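Local coordinates for protein beta-d-glucoside glucohydrolase (Hypocrea jecorina, PDB 3ZZ1) that probably hydrolyses terminal, non-reducing beta-D-glucosyl residues to release beta-D-glucose, as a secreted family 3 beta-glucosidase of cellulose degradation, at residues V2-A5 with G6-W9; D177-T180 with L181-Y185; T243-S246 with A247-L251; I557-K560 with H561-A565; I671-R674 with D675-W679. One frame throughout, in Å; residues are numbered along the deposited sequence.

Contact 1: V2-A5 with G6-W9; sequences VPPA and GTPW
Pro-4 and Thr-7 face each other across a tight turn near the N terminus, and a polar bond and an apolar touch join them at once. The polar bond comes first. The hydroxyl OG1 of Thr-7 donates to the carbonyl oxygen O of Pro-4 at 2.6 Å, a short bond that meets the carbonyl at a C=O...donor angle of 153° and is tilted modestly from its plane. The first torsion of Thr-7 (chi1 66°) sets OG1 between its own backbone N and carbonyl carbon, and there the same oxygen also accepts from the backbone N of Gly-10, one residue beyond the segment. OG1 is thus gripped from two directions.

The apolar contacts are looser. The methyl CG2 of Thr-7 lies 3.9 Å from ring carbon CG of Pro-4, the two side chains meeting nearly at a right angle. Farther along, CB of Pro-3 rests 3.7 Å from CB of Trp-9, whose indole then leads away to pack on Ala-294 and Leu-298 of helix 282-298 and on Pro-604.

Backbone shape brings these groups together: Gly-6 carries a positive phi (80°), a value that favours glycine. The whole is a type II beta turn from Pro-4 to Thr-7 running straight into a threonine N-cap, which opens helix 8-20.

Contact 2: D177-T180 with L181-Y185; sequences DDRT and LHELY
Arg-179 and Glu-183, one helical turn apart, run side by side and point the same way, ending in a side-on, two-nitrogen salt bridge. NE of Arg-179 reaches OE1 of Glu-183 at 2.7 Å almost straight (175°) and in the guanidinium plane, though it meets the carboxylate from above. NH2 of Arg-179 takes the syn lone pair of OE2 of Glu-183 at 3.1 Å. With the two planes turned 49° apart, the grip is twisted rather than flat.

Asp-178 and His-182 meet differently: carboxylate and imidazole planes stand 57° apart, and OD1 of Asp-178 comes to 3.2 Å from CD2 of His-182. Their polar ends are hydrogen-bonded outside the segments, OD2 of Asp-178 to NE1 of Trp-679 and NE2 of His-182 to OH of Tyr-217.

All this belongs to the first turns of helix 178-194, in the N-terminal domain of TIM-barrel type. Asp-177 is its N-cap: OD2 of Asp-177 accepts from N of Thr-180 at 3.0 Å, while OD1 of Asp-177 takes the hydroxyl OG1 of Thr-180 at 2.6 Å.

Thr-180 lies alongside Tyr-185, CG2 of Thr-180 being 3.7 Å from CE2 of Tyr-185. Here the helix widens into a pi-type turn, where O of Thr-180 receives N of Leu-184 at 3.2 Å and, weakly, N of Tyr-185.

Contact 3: T243-S246 with A247-L251; sequences TVQS and ANSGL
Leu-251 folds back over Ser-246 at the end of a short helix, and its side chain can be followed outward from the backbone. CB sits 3.2 Å from the carbonyl O of Ser-246, the same oxygen that receives N of Leu-251 at 3.1 Å (N-H...O angle 154°). CG then extends opposite the backbone nitrogen (chi1 -176°), which carries branch CD2 to 3.7 Å from CB of Ser-246 and 3.8 Å from its OG. Beyond the helix, the leucine packs on Val-233 and Thr-235 of strand 232-235. The hydroxyl of Ser-246 binds O of Thr-242 and NE2 of Gln-240.

Gly-250 makes this reversal possible: at a phi of 121° a side chain would jam against the preceding carbonyl. Its N bonds weakly to O of Ala-247 at 3.3 Å, nested inside the wider loop closed by N of Leu-251 on O of Ser-246, in a Schellman motif closing helix 244-249. Just before it, N of Ser-249 donates to O of Gln-245 at 2.8 Å.

NH1 of Arg-284 bridges O of Ala-247 in the last turn and O of Leu-251 beyond it, while NZ of Lys-224 takes O of Gly-250. Cations beside this C-terminal end would probably favour the negative end of the helix dipole.

Contact 4: I557-K560 with H561-A565; sequences IDYK and HFDDA
Phe-562 turns the edge of its ring to the carbonyl O of Asp-558, and this is the dense end of the contact. CD1 of Phe-562 lies 3.1 Å from that oxygen, in the plane of the ring, while N of Phe-562 donates to it at 3.2 Å. The same oxygen takes a second, weak bond from N of His-561.

Tyr-559 is also closely surrounded. CG of Lys-560 stands 3.9 Å above one face of its ring, toward the rim, and Phe-573 stacks with the ring as well. At its edge, CD1 of Tyr-559 is 3.7 Å from OD2 of Asp-563, ring and carboxylate standing 60° apart. The tyrosine hydroxyl is engaged by Asp-133 and by the backbone N of Leu-651.

Tyr-559 to Asp-564 form a helix of under two turns within the family 3 C-terminal domain. Asp-558 occupies its N-cap position yet makes no capping bond with its side chain, which turns instead to OG1 of Thr-531.

Toward the C-terminal end the contact thins. OD1 of Asp-563 is drawn into a salt bridge with Arg-702, which probably offsets the closeness of its carboxylate to O of Tyr-559 (OD2 at 3.1 Å). Asp-564 is exposed: its backbone N bonds to O of Lys-560 at 3.1 Å, but its carboxylate leaves the segment for a salt bridge with Arg-645.

Contact 5: I671-R674 with D675-W679; sequences IRRR and DLSYW
A single 3-10 turn in the fibronectin type III-like domain links strand 664-672 to strand 678-680, and Arg-672 and Asp-675 lock it from within. The arginine grips the aspartate side-on with two nitrogens. NH2 of Arg-672 takes the syn lone pair of OD1 of Asp-675 at 2.9 Å, nearly straight (169°) and in the guanidinium plane, while NE of Arg-672 reaches OD2 of Asp-675 at 3.1 Å. The backbone N of Arg-672 also donates to OD2 of Asp-675, at 2.9 Å and from the same face of the carboxylate as NE, which should hold the group's rotation. A bend at chi3 (-58°) curls the arginine round to its partner. CD of Arg-674 lies 4.0 Å above the centre of the guanidinium of Arg-672, and both arginines reach on to Asp-191 of helix 178-194.

On the apolar side, CG2 of Ile-671 meets CG of Leu-676 at 3.8 Å, the two side chains crossing near a right angle. The carbonyl O of Arg-673 accepts from opposite faces, N of Leu-676 on one, OG of Ser-677 at 2.8 Å on the other. NH2 of Arg-673 donates to O of Gly-596, and one water bridges Arg-673 and Ser-677, accepting from NE of Arg-673 at 2.7 Å and donating to OG of Ser-677 at 3.0 Å.

All five contacts are local turns or helix ends, yet their settings differ. Contact 1 lies at the surface and contact 3 is partly buried; in both, a glycine with positive phi turns the chain at a helix end, before the helix in contact 1 and after it in contact 3. Contacts 2, 4 and 5 are buried and belong to three different family regions; contact 2 touches both others, which stay about 10 Å apart at their nearest atoms. Leu-184 and Tyr-185 pack on contact 4, whereas toward contact 5 probable hydrogen bonds join a ring stack of His-182 with Trp-679. Arginine–carboxylate salt bridges join the segments in contacts 2 and 5, whereas Asp-563 and Asp-564 of contact 4 find arginines outside its segments.

Contact 1: V2-A5 with G6-W9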
loop_
_atom_site.group_PDB
_atom_site.type_symbol
_atom_site.label_atom_id
_atom_site.label_comp_id
_atom_site.label_asym_id
_atom_site.label_seq_id
_atom_site.Cartn_x
_atom_site.Cartn_y
_atom_site.Cartn_z
ATOM N N VAL A 2 17.383 8.922 -21.563
ATOM C CA VAL A 2 18.389 9.136 -20.509
ATOM C C VAL A 2 17.988 10.335 -19.632
ATOM O O VAL A 2 17.355 11.272 -20.125
ATOM C CB VAL A 2 19.848 9.295 -21.062
ATOM C CG1 VAL A 2 20.279 8.054 -21.844
ATOM C CG2 VAL A 2 20.000 10.546 -21.905
ATOM N N PRO A 3 18.332 10.301 -18.330
ATOM C CA PRO A 3 17.952 11.404 -17.434
ATOM C C PRO A 3 18.644 12.733 -17.771
ATOM O O PRO A 3 19.810 12.732 -18.170
ATOM C CB PRO A 3 18.389 10.905 -16.051
ATOM C CG PRO A 3 19.401 9.845 -16.316
ATOM C CD PRO A 3 19.005 9.208 -17.605
ATOM N N PRO A 4 17.925 13.863 -17.620
ATOM C CA PRO A 4 18.507 15.173 -17.920
ATOM C C PRO A 4 19.619 15.582 -16.952
ATOM O O PRO A 4 19.579 15.231 -15.767
ATOM C CB PRO A 4 17.315 16.134 -17.800
ATOM C CG PRO A 4 16.312 15.412 -16.970
ATOM C CD PRO A 4 16.490 13.957 -17.289
ATOM N N ALA A 5 20.603 16.313 -17.472
ATOM C CA ALA A 5 21.703 16.846 -16.672
ATOM C C ALA A 5 21.181 17.862 -15.662
ATOM O O ALA A 5 20.160 18.511 -15.900
ATOM C CB ALA A 5 22.752 17.487 -17.576
ATOM N N GLY A 6 21.880 17.988 -14.536
ATOM C CA GLY A 6 21.480 18.922 -13.482
ATOM C C GLY A 6 20.368 18.403 -12.584
ATOM O O GLY A 6 19.788 19.163 -11.803
ATOM N N THR A 7 20.066 17.111 -12.706
ATOM C CA THR A 7 19.075 16.451 -11.859
ATOM C C THR A 7 19.755 15.326 -11.073
ATOM O O THR A 7 20.827 14.859 -11.468
ATOM C CB THR A 7 17.883 15.882 -12.679
ATOM O OG1 THR A 7 18.336 14.815 -13.524
ATOM C CG2 THR A 7 17.211 16.972 -13.523
ATOM N N PRO A 8 19.148 14.897 -9.949
ATOM C CA PRO A 8 19.757 13.821 -9.166
ATOM C C PRO A 8 20.114 12.566 -9.988
ATOM O O PRO A 8 21.210 12.031 -9.824
ATOM C CB PRO A 8 18.695 13.525 -8.105
ATOM C CG PRO A 8 18.047 14.857 -7.882
ATOM C CD PRO A 8 17.979 15.480 -9.254
ATOM N N TRP A 9 19.219 12.121 -10.867
ATOM C CA TRP A 9 19.488 10.951 -11.721
ATOM C C TRP A 9 20.568 11.215 -12.768
ATOM O O TRP A 9 21.330 10.310 -13.121
ATOM C CB TRP A 9 18.218 10.476 -12.427
ATOM C CG TRP A 9 17.410 9.444 -11.681
ATOM C CD1 TRP A 9 16.132 9.584 -11.237
ATOM C CD2 TRP A 9 17.814 8.110 -11.323
ATOM N NE1 TRP A 9 15.711 8.429 -10.622
ATOM C CE2 TRP A 9 16.724 7.510 -10.657
ATOM C CE3 TRP A 9 18.990 7.368 -11.501
ATOM C CZ2 TRP A 9 16.771 6.202 -10.161
ATOM C CZ3 TRP A 9 19.036 6.064 -11.002
ATOM C CH2 TRP A 9 17.932 5.498 -10.341
#

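Contact 2: D177-T180 with L181-Y185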
loop_
_atom_site.group_PDB
_atom_site.type_symbol
_atom_site.label_atom_id
_atom_site.label_comp_id
_atom_site.label_asym_id
_atom_site.label_seq_id
_atom_site.Cartn_x
_atom_site.Cartn_y
_atom_site.Cartn_z
ATOM N N ASP A 177 -6.755 -4.560 -21.572
ATOM C CA ASP A 177 -6.505 -3.667 -22.707
ATOM C C ASP A 177 -5.412 -2.654 -22.353
ATOM O O ASP A 177 -5.078 -2.465 -21.173
ATOM C CB ASP A 177 -7.791 -2.942 -23.128
ATOM C CG ASP A 177 -8.344 -2.046 -22.029
ATOM O OD1 ASP A 177 -9.059 -2.549 -21.142
ATOM O OD2 ASP A 177 -8.052 -0.838 -22.036
ATOM N N ASP A 178 -4.864 -2.005 -23.375
ATOM C CA ASP A 178 -3.752 -1.074 -23.200
ATOM C C ASP A 178 -4.084 0.105 -22.280
ATOM O O ASP A 178 -3.295 0.436 -21.392
ATOM C CB ASP A 178 -3.259 -0.566 -24.557
ATOM C CG ASP A 178 -2.070 0.361 -24.433
ATOM O OD1 ASP A 178 -0.952 -0.131 -24.182
ATOM O OD2 ASP A 178 -2.255 1.587 -24.587
ATOM N N ARG A 179 -5.242 0.731 -22.485
ATOM C CA ARG A 179 -5.626 1.882 -21.670
ATOM C C ARG A 179 -5.726 1.517 -20.189
ATOM O O ARG A 179 -5.258 2.274 -19.338
ATOM C CB ARG A 179 -6.921 2.540 -22.162
ATOM C CG ARG A 179 -7.226 3.855 -21.445
ATOM C CD ARG A 179 -8.493 4.522 -21.950
ATOM N NE ARG A 179 -8.918 5.577 -21.031
ATOM C CZ ARG A 179 -10.163 6.030 -20.916
ATOM N NH1 ARG A 179 -11.138 5.528 -21.667
ATOM N NH2 ARG A 179 -10.436 6.984 -20.034
ATOM N N THR A 180 -6.316 0.359 -19.896
ATOM C CA THR A 180 -6.433 -0.135 -18.525
ATOM C C THR A 180 -5.058 -0.359 -17.898
ATOM O O THR A 180 -4.820 0.037 -16.753
ATOM C CB THR A 180 -7.259 -1.442 -18.455
ATOM O OG1 THR A 180 -8.571 -1.203 -18.975
ATOM C CG2 THR A 180 -7.388 -1.938 -17.017
ATOM N N LEU A 181 -4.161 -0.990 -18.655
ATOM C CA LEU A 181 -2.803 -1.234 -18.191
ATOM C C LEU A 181 -2.126 0.065 -17.756
ATOM O O LEU A 181 -1.528 0.119 -16.683
ATOM C CB LEU A 181 -1.969 -1.955 -19.264
ATOM C CG LEU A 181 -0.464 -2.137 -18.993
ATOM C CD1 LEU A 181 -0.219 -3.012 -17.772
ATOM C CD2 LEU A 181 0.253 -2.710 -20.201
ATOM N N HIS A 182 -2.257 1.103 -18.581
ATOM C CA HIS A 182 -1.566 2.378 -18.372
ATOM C C HIS A 182 -2.249 3.289 -17.354
ATOM O O HIS A 182 -1.592 3.850 -16.477
ATOM C CB HIS A 182 -1.451 3.135 -19.692
ATOM C CG HIS A 182 -0.386 2.611 -20.600
ATOM N ND1 HIS A 182 0.916 3.063 -20.557
ATOM C CD2 HIS A 182 -0.431 1.684 -21.586
ATOM C CE1 HIS A 182 1.630 2.428 -21.467
ATOM N NE2 HIS A 182 0.836 1.592 -22.112
ATOM N N GLU A 183 -3.562 3.443 -17.497
ATOM C CA GLU A 183 -4.314 4.482 -16.800
ATOM C C GLU A 183 -4.711 4.098 -15.371
ATOM O O GLU A 183 -4.943 4.969 -14.529
ATOM C CB GLU A 183 -5.551 4.857 -17.618
ATOM C CG GLU A 183 -6.271 6.106 -17.152
ATOM C CD GLU A 183 -7.338 6.545 -18.130
ATOM O OE1 GLU A 183 -7.061 6.562 -19.355
ATOM O OE2 GLU A 183 -8.452 6.877 -17.674
ATOM N N LEU A 184 -4.794 2.799 -15.112
ATOM C CA LEU A 184 -5.164 2.308 -13.788
ATOM C C LEU A 184 -3.964 1.704 -13.062
ATOM O O LEU A 184 -3.538 2.205 -12.019
ATOM C CB LEU A 184 -6.318 1.295 -13.888
ATOM C CG LEU A 184 -6.923 0.719 -12.596
ATOM C CD1 LEU A 184 -7.336 1.799 -11.611
ATOM C CD2 LEU A 184 -8.105 -0.176 -12.905
ATOM N N TYR A 185 -3.409 0.637 -13.628
ATOM C CA TYR A 185 -2.384 -0.143 -12.933
ATOM C C TYR A 185 -0.973 0.445 -12.962
ATOM O O TYR A 185 -0.276 0.403 -11.949
ATOM C CB TYR A 185 -2.423 -1.604 -13.388
ATOM C CG TYR A 185 -3.767 -2.221 -13.069
ATOM C CD1 TYR A 185 -4.080 -2.611 -11.767
ATOM C CD2 TYR A 185 -4.744 -2.366 -14.053
ATOM C CE1 TYR A 185 -5.317 -3.155 -11.460
ATOM C CE2 TYR A 185 -5.987 -2.908 -13.755
ATOM C CZ TYR A 185 -6.264 -3.298 -12.453
ATOM O OH TYR A 185 -7.489 -3.831 -12.137
#

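Contact 3: T243-S246 with A247-L251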
loop_
_atom_site.group_PDB
_atom_site.type_symbol
_atom_site.label_atom_id
_atom_site.label_comp_id
_atom_site.label_asym_id
_atom_site.label_seq_id
_atom_site.Cartn_x
_atom_site.Cartn_y
_atom_site.Cartn_z
ATOM N N THR A 243 17.421 -16.984 -19.561
ATOM C CA THR A 243 18.681 -16.254 -19.515
ATOM C C THR A 243 18.648 -15.060 -20.471
ATOM O O THR A 243 18.812 -13.913 -20.051
ATOM C CB THR A 243 19.868 -17.177 -19.858
ATOM O OG1 THR A 243 19.963 -18.208 -18.868
ATOM C CG2 THR A 243 21.190 -16.389 -19.908
ATOM N N VAL A 244 18.408 -15.350 -21.748
ATOM C CA VAL A 244 18.568 -14.387 -22.837
ATOM C C VAL A 244 17.403 -13.405 -23.018
ATOM O O VAL A 244 17.626 -12.195 -23.074
ATOM C CB VAL A 244 18.888 -15.115 -24.171
ATOM C CG1 VAL A 244 18.891 -14.147 -25.341
ATOM C CG2 VAL A 244 20.237 -15.825 -24.068
ATOM N N GLN A 245 16.176 -13.915 -23.118
ATOM C CA GLN A 245 15.001 -13.055 -23.339
ATOM C C GLN A 245 14.791 -12.038 -22.206
ATOM O O GLN A 245 14.497 -10.863 -22.468
ATOM C CB GLN A 245 13.720 -13.874 -23.565
ATOM C CG GLN A 245 12.528 -13.001 -24.004
ATOM C CD GLN A 245 11.211 -13.745 -24.083
ATOM O OE1 GLN A 245 11.115 -14.814 -24.690
ATOM N NE2 GLN A 245 10.174 -13.168 -23.483
ATOM N N SER A 246 14.940 -12.489 -20.957
ATOM C CA SER A 246 14.783 -11.602 -19.800
ATOM C C SER A 246 15.773 -10.436 -19.905
ATOM O O SER A 246 15.376 -9.262 -19.858
ATOM C CB SER A 246 14.937 -12.370 -18.480
ATOM O OG SER A 246 16.270 -12.829 -18.282
ATOM N N ALA A 247 17.051 -10.769 -20.096
ATOM C CA ALA A 247 18.101 -9.770 -20.313
ATOM C C ALA A 247 17.742 -8.763 -21.419
ATOM O O ALA A 247 17.765 -7.549 -21.194
ATOM C CB ALA A 247 19.434 -10.463 -20.621
ATOM N N ASN A 248 17.381 -9.269 -22.598
ATOM C CA ASN A 248 17.089 -8.405 -23.750
ATOM C C ASN A 248 15.770 -7.629 -23.662
ATOM O O ASN A 248 15.585 -6.631 -24.357
ATOM C CB ASN A 248 17.174 -9.197 -25.063
ATOM C CG ASN A 248 18.574 -9.730 -25.338
ATOM O OD1 ASN A 248 18.737 -10.790 -25.953
ATOM N ND2 ASN A 248 19.588 -9.006 -24.879
ATOM N N SER A 249 14.862 -8.079 -22.802
ATOM C CA SER A 249 13.593 -7.383 -22.602
ATOM C C SER A 249 13.721 -6.164 -21.686
ATOM O O SER A 249 12.841 -5.303 -21.673
ATOM C CB SER A 249 12.530 -8.339 -22.063
ATOM O OG SER A 249 12.150 -9.269 -23.058
ATOM N N GLY A 250 14.811 -6.097 -20.925
ATOM C CA GLY A 250 15.040 -4.989 -20.008
ATOM C C GLY A 250 15.199 -5.349 -18.540
ATOM O O GLY A 250 15.224 -4.458 -17.687
ATOM N N LEU A 251 15.307 -6.645 -18.234
ATOM C CA LEU A 251 15.649 -7.080 -16.873
ATOM C C LEU A 251 17.091 -6.694 -16.528
ATOM O O LEU A 251 17.988 -6.819 -17.365
ATOM C CB LEU A 251 15.456 -8.589 -16.705
ATOM C CG LEU A 251 15.696 -9.156 -15.299
ATOM C CD1 LEU A 251 14.770 -8.500 -14.281
ATOM C CD2 LEU A 251 15.522 -10.657 -15.301
#

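Contact 4: I557-K560 with H561-A565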
loop_
_atom_site.group_PDB
_atom_site.type_symbol
_atom_site.label_atom_id
_atom_site.label_comp_id
_atom_site.label_asym_id
_atom_site.label_seq_id
_atom_site.Cartn_x
_atom_site.Cartn_y
_atom_site.Cartn_z
ATOM N N ILE A 557 -12.985 -0.526 -11.442
ATOM C CA ILE A 557 -12.766 -1.340 -10.244
ATOM C C ILE A 557 -13.277 -0.623 -8.992
ATOM O O ILE A 557 -13.365 0.613 -8.965
ATOM C CB ILE A 557 -11.269 -1.759 -10.063
ATOM C CG1 ILE A 557 -10.374 -0.548 -9.750
ATOM C CG2 ILE A 557 -10.783 -2.532 -11.297
ATOM C CD1 ILE A 557 -8.976 -0.903 -9.223
ATOM N N ASP A 558 -13.619 -1.410 -7.971
ATOM C CA ASP A 558 -14.087 -0.899 -6.677
ATOM C C ASP A 558 -15.161 0.185 -6.855
ATOM O O ASP A 558 -16.160 -0.049 -7.533
ATOM C CB ASP A 558 -12.902 -0.420 -5.818
ATOM C CG ASP A 558 -13.270 -0.245 -4.345
ATOM O OD1 ASP A 558 -13.280 -1.241 -3.590
ATOM O OD2 ASP A 558 -13.527 0.903 -3.941
ATOM N N TYR A 559 -14.946 1.370 -6.284
ATOM C CA TYR A 559 -15.973 2.420 -6.263
ATOM C C TYR A 559 -16.410 2.889 -7.653
ATOM O O TYR A 559 -17.532 3.363 -7.826
ATOM C CB TYR A 559 -15.550 3.603 -5.379
ATOM C CG TYR A 559 -14.465 4.503 -5.939
ATOM C CD1 TYR A 559 -14.793 5.613 -6.715
ATOM C CD2 TYR A 559 -13.117 4.268 -5.662
ATOM C CE1 TYR A 559 -13.809 6.456 -7.226
ATOM C CE2 TYR A 559 -12.123 5.102 -6.169
ATOM C CZ TYR A 559 -12.482 6.197 -6.953
ATOM O OH TYR A 559 -11.520 7.043 -7.459
ATOM N N LYS A 560 -15.524 2.742 -8.635
ATOM C CA LYS A 560 -15.825 3.107 -10.018
ATOM C C LYS A 560 -16.873 2.161 -10.612
ATOM O O LYS A 560 -17.729 2.586 -11.387
ATOM C CB LYS A 560 -14.542 3.120 -10.862
ATOM C CG LYS A 560 -13.494 4.099 -10.349
ATOM C CD LYS A 560 -12.087 3.718 -10.787
ATOM C CE LYS A 560 -11.087 4.757 -10.317
ATOM N NZ LYS A 560 -9.697 4.347 -10.629
ATOM N N HIS A 561 -16.812 0.889 -10.227
ATOM C CA HIS A 561 -17.835 -0.081 -10.615
ATOM C C HIS A 561 -19.169 0.199 -9.913
ATOM O O HIS A 561 -20.230 0.130 -10.534
ATOM C CB HIS A 561 -17.374 -1.518 -10.340
ATOM C CG HIS A 561 -18.500 -2.503 -10.245
ATOM N ND1 HIS A 561 -19.317 -2.809 -11.316
ATOM C CD2 HIS A 561 -18.958 -3.234 -9.203
ATOM C CE1 HIS A 561 -20.225 -3.689 -10.936
ATOM N NE2 HIS A 561 -20.028 -3.964 -9.659
ATOM N N PHE A 562 -19.101 0.517 -8.623
ATOM C CA PHE A 562 -20.293 0.802 -7.829
ATOM C C PHE A 562 -21.030 2.043 -8.320
ATOM O O PHE A 562 -22.255 2.068 -8.332
ATOM C CB PHE A 562 -19.943 0.918 -6.342
ATOM C CG PHE A 562 -19.730 -0.411 -5.671
ATOM C CD1 PHE A 562 -18.582 -1.162 -5.926
ATOM C CD2 PHE A 562 -20.682 -0.920 -4.795
ATOM C CE1 PHE A 562 -18.381 -2.392 -5.322
ATOM C CE2 PHE A 562 -20.496 -2.157 -4.184
ATOM C CZ PHE A 562 -19.339 -2.893 -4.447
ATOM N N ASP A 563 -20.276 3.055 -8.740
ATOM C CA ASP A 563 -20.859 4.273 -9.297
ATOM C C ASP A 563 -21.464 4.035 -10.683
ATOM O O ASP A 563 -22.588 4.470 -10.956
ATOM C CB ASP A 563 -19.810 5.389 -9.361
ATOM C CG ASP A 563 -19.259 5.760 -7.992
ATOM O OD1 ASP A 563 -19.894 5.423 -6.961
ATOM O OD2 ASP A 563 -18.180 6.386 -7.951
ATOM N N ASP A 564 -20.713 3.345 -11.546
ATOM C CA ASP A 564 -21.167 3.012 -12.900
ATOM C C ASP A 564 -22.390 2.088 -12.922
ATOM O O ASP A 564 -23.318 2.312 -13.696
ATOM C CB ASP A 564 -20.032 2.381 -13.714
ATOM C CG ASP A 564 -20.420 2.139 -15.161
ATOM O OD1 ASP A 564 -20.552 3.126 -15.912
ATOM O OD2 ASP A 564 -20.592 0.965 -15.551
ATOM N N ALA A 565 -22.391 1.059 -12.076
ATOM C CA ALA A 565 -23.483 0.083 -12.058
ATOM C C ALA A 565 -24.651 0.500 -11.156
ATOM O O ALA A 565 -25.587 -0.282 -10.943
ATOM C CB ALA A 565 -22.961 -1.298 -11.658
#

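Contact 5: I671-R674 with D675-W679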
loop_
_atom_site.group_PDB
_atom_site.type_symbol
_atom_site.label_atom_id
_atom_site.label_comp_id
_atom_site.label_asym_id
_atom_site.label_seq_id
_atom_site.Cartn_x
_atom_site.Cartn_y
_atom_site.Cartn_z
ATOM N N ILE A 671 -3.744 20.313 -8.910
ATOM C CA ILE A 671 -4.058 19.420 -10.017
ATOM C C ILE A 671 -2.946 19.407 -11.061
ATOM O O ILE A 671 -2.667 20.423 -11.701
ATOM C CB ILE A 671 -5.416 19.781 -10.660
ATOM C CG1 ILE A 671 -6.540 19.633 -9.624
ATOM C CG2 ILE A 671 -5.679 18.918 -11.892
ATOM C CD1 ILE A 671 -7.904 20.033 -10.129
ATOM N N ARG A 672 -2.309 18.246 -11.209
ATOM C CA ARG A 672 -1.263 18.042 -12.203
ATOM C C ARG A 672 -1.915 17.808 -13.556
ATOM O O ARG A 672 -3.096 17.438 -13.626
ATOM C CB ARG A 672 -0.388 16.838 -11.832
ATOM C CG ARG A 672 0.215 16.899 -10.421
ATOM C CD ARG A 672 0.742 15.542 -9.964
ATOM N NE ARG A 672 -0.297 14.513 -9.969
ATOM C CZ ARG A 672 -0.176 13.294 -9.442
ATOM N NH1 ARG A 672 0.945 12.920 -8.848
ATOM N NH2 ARG A 672 -1.191 12.440 -9.513
ATOM N N ARG A 673 -1.154 18.005 -14.630
ATOM C CA ARG A 673 -1.686 17.770 -15.964
ATOM C C ARG A 673 -2.271 16.360 -16.121
ATOM O O ARG A 673 -3.342 16.194 -16.718
ATOM C CB ARG A 673 -0.645 18.030 -17.052
ATOM C CG ARG A 673 -1.248 17.876 -18.438
ATOM C CD ARG A 673 -0.264 18.079 -19.567
ATOM N NE ARG A 673 -0.967 17.972 -20.847
ATOM C CZ ARG A 673 -1.682 18.952 -21.391
ATOM N NH1 ARG A 673 -1.783 20.126 -20.780
ATOM N NH2 ARG A 673 -2.294 18.758 -22.546
ATOM N N ARG A 674 -1.573 15.361 -15.581
ATOM C CA ARG A 674 -2.021 13.964 -15.674
ATOM C C ARG A 674 -3.353 13.708 -14.951
ATOM O O ARG A 674 -4.090 12.786 -15.308
ATOM C CB ARG A 674 -0.927 13.000 -15.190
ATOM C CG ARG A 674 -0.675 13.006 -13.684
ATOM C CD ARG A 674 0.659 12.356 -13.338
ATOM N NE ARG A 674 0.662 10.911 -13.567
ATOM C CZ ARG A 674 0.542 9.984 -12.616
ATOM N NH1 ARG A 674 0.400 10.325 -11.335
ATOM N NH2 ARG A 674 0.567 8.700 -12.951
ATOM N N ASP A 675 -3.664 14.536 -13.954
ATOM C CA ASP A 675 -4.925 14.423 -13.210
ATOM C C ASP A 675 -6.145 14.801 -14.052
ATOM O O ASP A 675 -7.276 14.520 -13.663
ATOM C CB ASP A 675 -4.879 15.257 -11.922
ATOM C CG ASP A 675 -3.790 14.793 -10.959
ATOM O OD1 ASP A 675 -3.536 13.568 -10.864
ATOM O OD2 ASP A 675 -3.188 15.662 -10.293
ATOM N N LEU A 676 -5.905 15.431 -15.202
ATOM C CA LEU A 676 -6.962 15.758 -16.165
ATOM C C LEU A 676 -6.809 14.976 -17.478
ATOM O O LEU A 676 -7.481 15.273 -18.472
ATOM C CB LEU A 676 -6.981 17.268 -16.455
ATOM C CG LEU A 676 -7.179 18.240 -15.282
ATOM C CD1 LEU A 676 -7.032 19.681 -15.747
ATOM C CD2 LEU A 676 -8.534 18.036 -14.617
ATOM N N SER A 677 -5.928 13.977 -17.471
ATOM C CA SER A 677 -5.594 13.214 -18.677
ATOM C C SER A 677 -6.131 11.783 -18.679
ATOM O O SER A 677 -6.379 11.196 -17.626
ATOM C CB SER A 677 -4.073 13.179 -18.879
ATOM O OG SER A 677 -3.532 14.486 -18.956
ATOM N N TYR A 678 -6.310 11.237 -19.880
ATOM C CA TYR A 678 -6.567 9.817 -20.079
ATOM C C TYR A 678 -5.474 9.296 -21.018
ATOM O O TYR A 678 -4.847 10.075 -21.740
ATOM C CB TYR A 678 -7.965 9.588 -20.676
ATOM C CG TYR A 678 -8.114 10.124 -22.084
ATOM C CD1 TYR A 678 -8.482 11.446 -22.309
ATOM C CD2 TYR A 678 -7.859 9.311 -23.191
ATOM C CE1 TYR A 678 -8.598 11.950 -23.592
ATOM C CE2 TYR A 678 -7.974 9.802 -24.484
ATOM C CZ TYR A 678 -8.345 11.121 -24.677
ATOM O OH TYR A 678 -8.464 11.619 -25.947
ATOM N N TRP A 679 -5.234 7.988 -21.000
ATOM C CA TRP A 679 -4.231 7.389 -21.878
ATOM C C TRP A 679 -4.860 7.040 -23.223
ATOM O O TRP A 679 -5.790 6.238 -23.282
ATOM C CB TRP A 679 -3.639 6.138 -21.228
ATOM C CG TRP A 679 -2.655 5.392 -22.097
ATOM C CD1 TRP A 679 -2.897 4.264 -22.827
ATOM C CD2 TRP A 679 -1.278 5.721 -22.310
ATOM N NE1 TRP A 679 -1.758 3.869 -23.482
ATOM C CE2 TRP A 679 -0.748 4.744 -23.182
ATOM C CE3 TRP A 679 -0.437 6.745 -21.846
ATOM C CZ2 TRP A 679 0.589 4.759 -23.603
ATOM C CZ3 TRP A 679 0.893 6.764 -22.269
ATOM C CH2 TRP A 679 1.392 5.774 -23.136
HETATM O O HOH W 1 -1.767 15.417 -21.134
#